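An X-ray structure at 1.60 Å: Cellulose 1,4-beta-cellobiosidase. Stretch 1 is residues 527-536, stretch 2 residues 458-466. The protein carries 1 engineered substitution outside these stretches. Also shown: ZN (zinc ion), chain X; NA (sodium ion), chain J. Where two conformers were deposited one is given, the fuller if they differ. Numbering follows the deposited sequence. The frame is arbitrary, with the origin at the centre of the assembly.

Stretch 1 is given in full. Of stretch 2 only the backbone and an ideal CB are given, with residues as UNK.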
# COMPACT_ATOMS: atom_id res chain seq x y z
N GLY A 527 -20.95 -9.65 -16.16
CA GLY A 527 -21.66 -10.30 -15.06
C GLY A 527 -21.29 -9.77 -13.70
O GLY A 527 -22.12 -9.59 -12.84
N LEU A 528 -20.00 -9.44 -13.53
CA LEU A 528 -19.53 -8.77 -12.31
C LEU A 528 -20.10 -7.34 -12.12
O LEU A 528 -20.54 -6.97 -11.03
CB LEU A 528 -18.01 -8.75 -12.26
CG LEU A 528 -17.35 -10.14 -12.16
CD1 LEU A 528 -15.86 -10.00 -12.21
CD2 LEU A 528 -17.84 -10.88 -10.90
N LEU A 529 -20.20 -6.56 -13.19
CA LEU A 529 -20.75 -5.23 -13.07
C LEU A 529 -22.27 -5.32 -12.74
O LEU A 529 -22.76 -4.58 -11.94
CB LEU A 529 -20.60 -4.48 -14.40
CG LEU A 529 -19.19 -4.13 -14.86
CD1 LEU A 529 -19.25 -3.39 -16.21
CD2 LEU A 529 -18.46 -3.38 -13.80
N ASP A 530 -22.96 -6.30 -13.32
CA ASP A 530 -24.36 -6.48 -12.98
C ASP A 530 -24.47 -6.81 -11.50
O ASP A 530 -25.41 -6.36 -10.83
CB ASP A 530 -24.95 -7.65 -13.75
CG ASP A 530 -25.22 -7.36 -15.20
OD1 ASP A 530 -25.28 -6.20 -15.55
OD2 ASP A 530 -25.39 -8.34 -15.98
N ALA A 531 -23.62 -7.72 -11.04
CA ALA A 531 -23.60 -8.14 -9.64
C ALA A 531 -23.41 -6.98 -8.70
O ALA A 531 -24.10 -6.83 -7.71
CB ALA A 531 -22.52 -9.20 -9.46
N LEU A 532 -22.47 -6.08 -9.02
CA LEU A 532 -22.25 -4.87 -8.24
C LEU A 532 -23.51 -4.07 -8.20
O LEU A 532 -23.90 -3.57 -7.17
CB LEU A 532 -21.05 -4.07 -8.72
CG LEU A 532 -19.67 -4.79 -8.55
CD1 LEU A 532 -18.55 -4.12 -9.28
CD2 LEU A 532 -19.29 -4.86 -7.08
N LEU A 533 -24.17 -3.87 -9.33
CA LEU A 533 -25.38 -3.03 -9.37
C LEU A 533 -26.51 -3.61 -8.52
O LEU A 533 -27.29 -2.87 -7.94
CB LEU A 533 -25.80 -2.80 -10.85
CG LEU A 533 -25.02 -1.75 -11.62
CD1 LEU A 533 -25.57 -1.85 -13.05
CD2 LEU A 533 -25.13 -0.31 -11.05
N ALA A 534 -26.49 -4.92 -8.40
CA ALA A 534 -27.49 -5.64 -7.63
C ALA A 534 -27.37 -5.47 -6.16
O ALA A 534 -28.31 -5.85 -5.42
CB ALA A 534 -27.46 -7.12 -7.99
N HIS A 535 -26.22 -4.97 -5.70
CA HIS A 535 -25.93 -4.75 -4.27
C HIS A 535 -25.80 -3.24 -3.87
O HIS A 535 -25.19 -2.89 -2.87
CB HIS A 535 -24.74 -5.60 -3.85
CG HIS A 535 -24.98 -7.06 -4.03
ND1 HIS A 535 -25.61 -7.84 -3.09
CD2 HIS A 535 -24.66 -7.89 -5.05
CE1 HIS A 535 -25.70 -9.07 -3.54
NE2 HIS A 535 -25.09 -9.14 -4.70
N ARG A 536 -26.50 -2.36 -4.59
CA ARG A 536 -26.56 -0.94 -4.23
C ARG A 536 -27.31 -0.73 -2.90
O ARG A 536 -28.30 -1.42 -2.64
CB ARG A 536 -27.26 -0.15 -5.35
CG ARG A 536 -26.34 0.10 -6.52
CD ARG A 536 -27.01 0.87 -7.63
NE ARG A 536 -27.76 -0.04 -8.35
CZ ARG A 536 -28.50 0.28 -9.42
NH1 ARG A 536 -28.58 1.53 -9.81
NH2 ARG A 536 -29.16 -0.68 -10.04
N UNK A 458 -29.18 -15.68 -11.80
CA UNK A 458 -29.83 -15.15 -10.65
C UNK A 458 -29.38 -13.70 -10.40
O UNK A 458 -29.36 -13.28 -9.25
CB UNK A 458 -29.55 -16.04 -9.44
N UNK A 459 -29.03 -13.00 -11.50
CA UNK A 459 -28.77 -11.54 -11.50
C UNK A 459 -27.59 -11.10 -10.67
O UNK A 459 -27.44 -9.90 -10.36
CB UNK A 459 -30.01 -10.80 -10.99
N UNK A 460 -26.73 -12.06 -10.38
CA UNK A 460 -25.53 -11.81 -9.54
C UNK A 460 -25.75 -11.73 -8.08
O UNK A 460 -24.85 -11.32 -7.34
CB UNK A 460 -24.86 -10.50 -9.97
N UNK A 461 -26.94 -12.13 -7.60
CA UNK A 461 -27.18 -12.07 -6.19
C UNK A 461 -26.13 -12.78 -5.37
O UNK A 461 -25.75 -12.28 -4.31
CB UNK A 461 -28.56 -12.66 -5.88
N UNK A 462 -25.77 -13.97 -5.79
CA UNK A 462 -24.86 -14.80 -4.99
C UNK A 462 -23.55 -15.00 -5.77
O UNK A 462 -22.96 -16.07 -5.81
CB UNK A 462 -25.50 -16.15 -4.65
N UNK A 463 -23.07 -13.92 -6.44
CA UNK A 463 -21.81 -14.05 -7.15
C UNK A 463 -20.68 -14.34 -6.16
O UNK A 463 -20.82 -14.05 -4.97
CB UNK A 463 -21.51 -12.78 -7.95
N UNK A 464 -19.56 -14.82 -6.69
CA UNK A 464 -18.40 -15.08 -5.83
C UNK A 464 -17.12 -14.84 -6.62
O UNK A 464 -17.02 -15.23 -7.78
CB UNK A 464 -18.43 -16.51 -5.28
N UNK A 465 -16.13 -14.23 -5.96
CA UNK A 465 -14.81 -14.06 -6.53
C UNK A 465 -13.79 -14.67 -5.57
O UNK A 465 -14.09 -14.85 -4.35
CB UNK A 465 -14.51 -12.58 -6.80
N UNK A 466 -12.60 -14.99 -6.06
CA UNK A 466 -11.55 -15.50 -5.15
C UNK A 466 -11.20 -14.57 -4.02
O UNK A 466 -11.19 -13.37 -4.17
CB UNK A 466 -10.27 -15.80 -5.94
ZN ZN X . -26.66 -7.50 -1.35
NA NA J . -25.26 -6.18 -17.93

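Position 458 opens a type I' turn that ends at 461, and its ideal CB has nothing of stretch 1 within 5.5 Å. Many side chains would suit it; the deposited residue is Asn458.

At position 459 phi is 64° and psi 19°, a left-handed conformation that favours glycine, although asparagine or aspartate could also adopt it. The CA-to-CB bond points sideways, and the ideal CB lies 5.4 Å from Ala534 CB. The residue is Gly459, whose O approaches Ala534 CB at 3.7 Å.

Position 460 is far more restrictive. Phi is again positive, at 79°, and the CA-to-CB bond points toward the helix, where the ideal CB would stand 2.7 Å from Ala531 CA, a clash. Only glycine fits. Gly460 lets the backbones approach to 4.1 Å between Gly460 CA and Ala531 CA, and its O accepts a weak hydrogen bond from His535 NE2 at 3.4 Å, near the plane of the imidazole ring.

At position 461 CA-to-CB points away, yet the ideal CB is 5.1 Å from His535 NE2, and the carbonyl of Ala534 offers an acceptor to a side chain long enough to turn back. Glutamine, lysine or arginine would be reasonable. The deposited Gln461, with chi1 and chi2 both m, folds its amide over one face of the His535 ring. Its NE2 gives a weak hydrogen bond to Ala534 O at 3.3 Å, and water 1 reinforces the link, accepting from Gln461 NE2 at 2.8 Å and donating to Ala534 O at 3.1 Å.

Position 462 points away into space free of stretch 1, and polar residues would be at ease; it is Asn462.

Position 463 points toward an apolar surface: its ideal CB is 4.0 Å from Ala531 CB and 5.1 Å from Leu528 CD2, with the His535 ring farther along. Leucine, methionine or an aromatic would suit. Phe463, chi1 p, places CD2 3.7 Å from Ala531 CB and CD1 4.4 Å from Leu528 CD2, while His535 CD2 meets the ring edge 3.9 Å from Phe463 CE2.

Position 464 points away and is permissive; Gln464 turns its NE2 to Phe463 O, a 3.0 Å hydrogen bond.

Position 465, in extended conformation, points toward stretch 1 with no atom near its ideal CB, but Leu528 favours a valine, isoleucine or leucine. Val465 brings CG1 4.1 Å from Leu528 CD2.

Position 466 is out of reach; its phi of -58° permits proline, and Pro466 is found.

Stretch 2 458-466: NGGQNFQVP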
# COMPACT_ATOMS: atom_id res chain seq x y z
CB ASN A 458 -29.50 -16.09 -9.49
CG ASN A 458 -30.22 -15.75 -8.20
OD1 ASN A 458 -29.58 -15.70 -7.11
ND2 ASN A 458 -31.52 -15.53 -8.28
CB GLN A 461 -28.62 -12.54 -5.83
CG GLN A 461 -29.59 -11.39 -6.02
CD GLN A 461 -29.30 -10.26 -5.00
OE1 GLN A 461 -28.84 -10.53 -3.87
NE2 GLN A 461 -29.47 -8.99 -5.42
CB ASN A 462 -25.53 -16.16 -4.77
CG ASN A 462 -26.82 -16.03 -3.97
OD1 ASN A 462 -26.89 -15.25 -3.07
ND2 ASN A 462 -27.79 -16.80 -4.32
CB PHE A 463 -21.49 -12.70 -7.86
CG PHE A 463 -20.91 -11.62 -6.98
CD1 PHE A 463 -19.56 -11.44 -6.87
CD2 PHE A 463 -21.77 -10.80 -6.21
CE1 PHE A 463 -19.10 -10.46 -6.11
CE2 PHE A 463 -21.24 -9.77 -5.42
CZ PHE A 463 -19.90 -9.64 -5.37
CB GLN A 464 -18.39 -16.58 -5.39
CG GLN A 464 -19.61 -17.06 -4.57
CD GLN A 464 -19.32 -16.79 -3.14
OE1 GLN A 464 -18.64 -17.59 -2.48
NE2 GLN A 464 -19.58 -15.61 -2.71
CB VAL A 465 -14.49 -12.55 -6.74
CG1 VAL A 465 -15.53 -11.95 -7.72
CG2 VAL A 465 -14.52 -11.77 -5.43
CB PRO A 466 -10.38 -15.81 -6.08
CG PRO A 466 -11.05 -15.93 -7.44
CD PRO A 466 -12.16 -14.96 -7.44
O HOH W 1 -29.65 -7.44 -3.08
O HOH W 2 -24.60 -5.34 -20.34
O HOH W 3 -23.00 -5.54 -17.38
O HOH W 4 -24.81 -7.92 -18.61
O HOH W 5 -27.01 -7.29 -17.83
O HOH W 6 -27.08 -9.55 -0.91
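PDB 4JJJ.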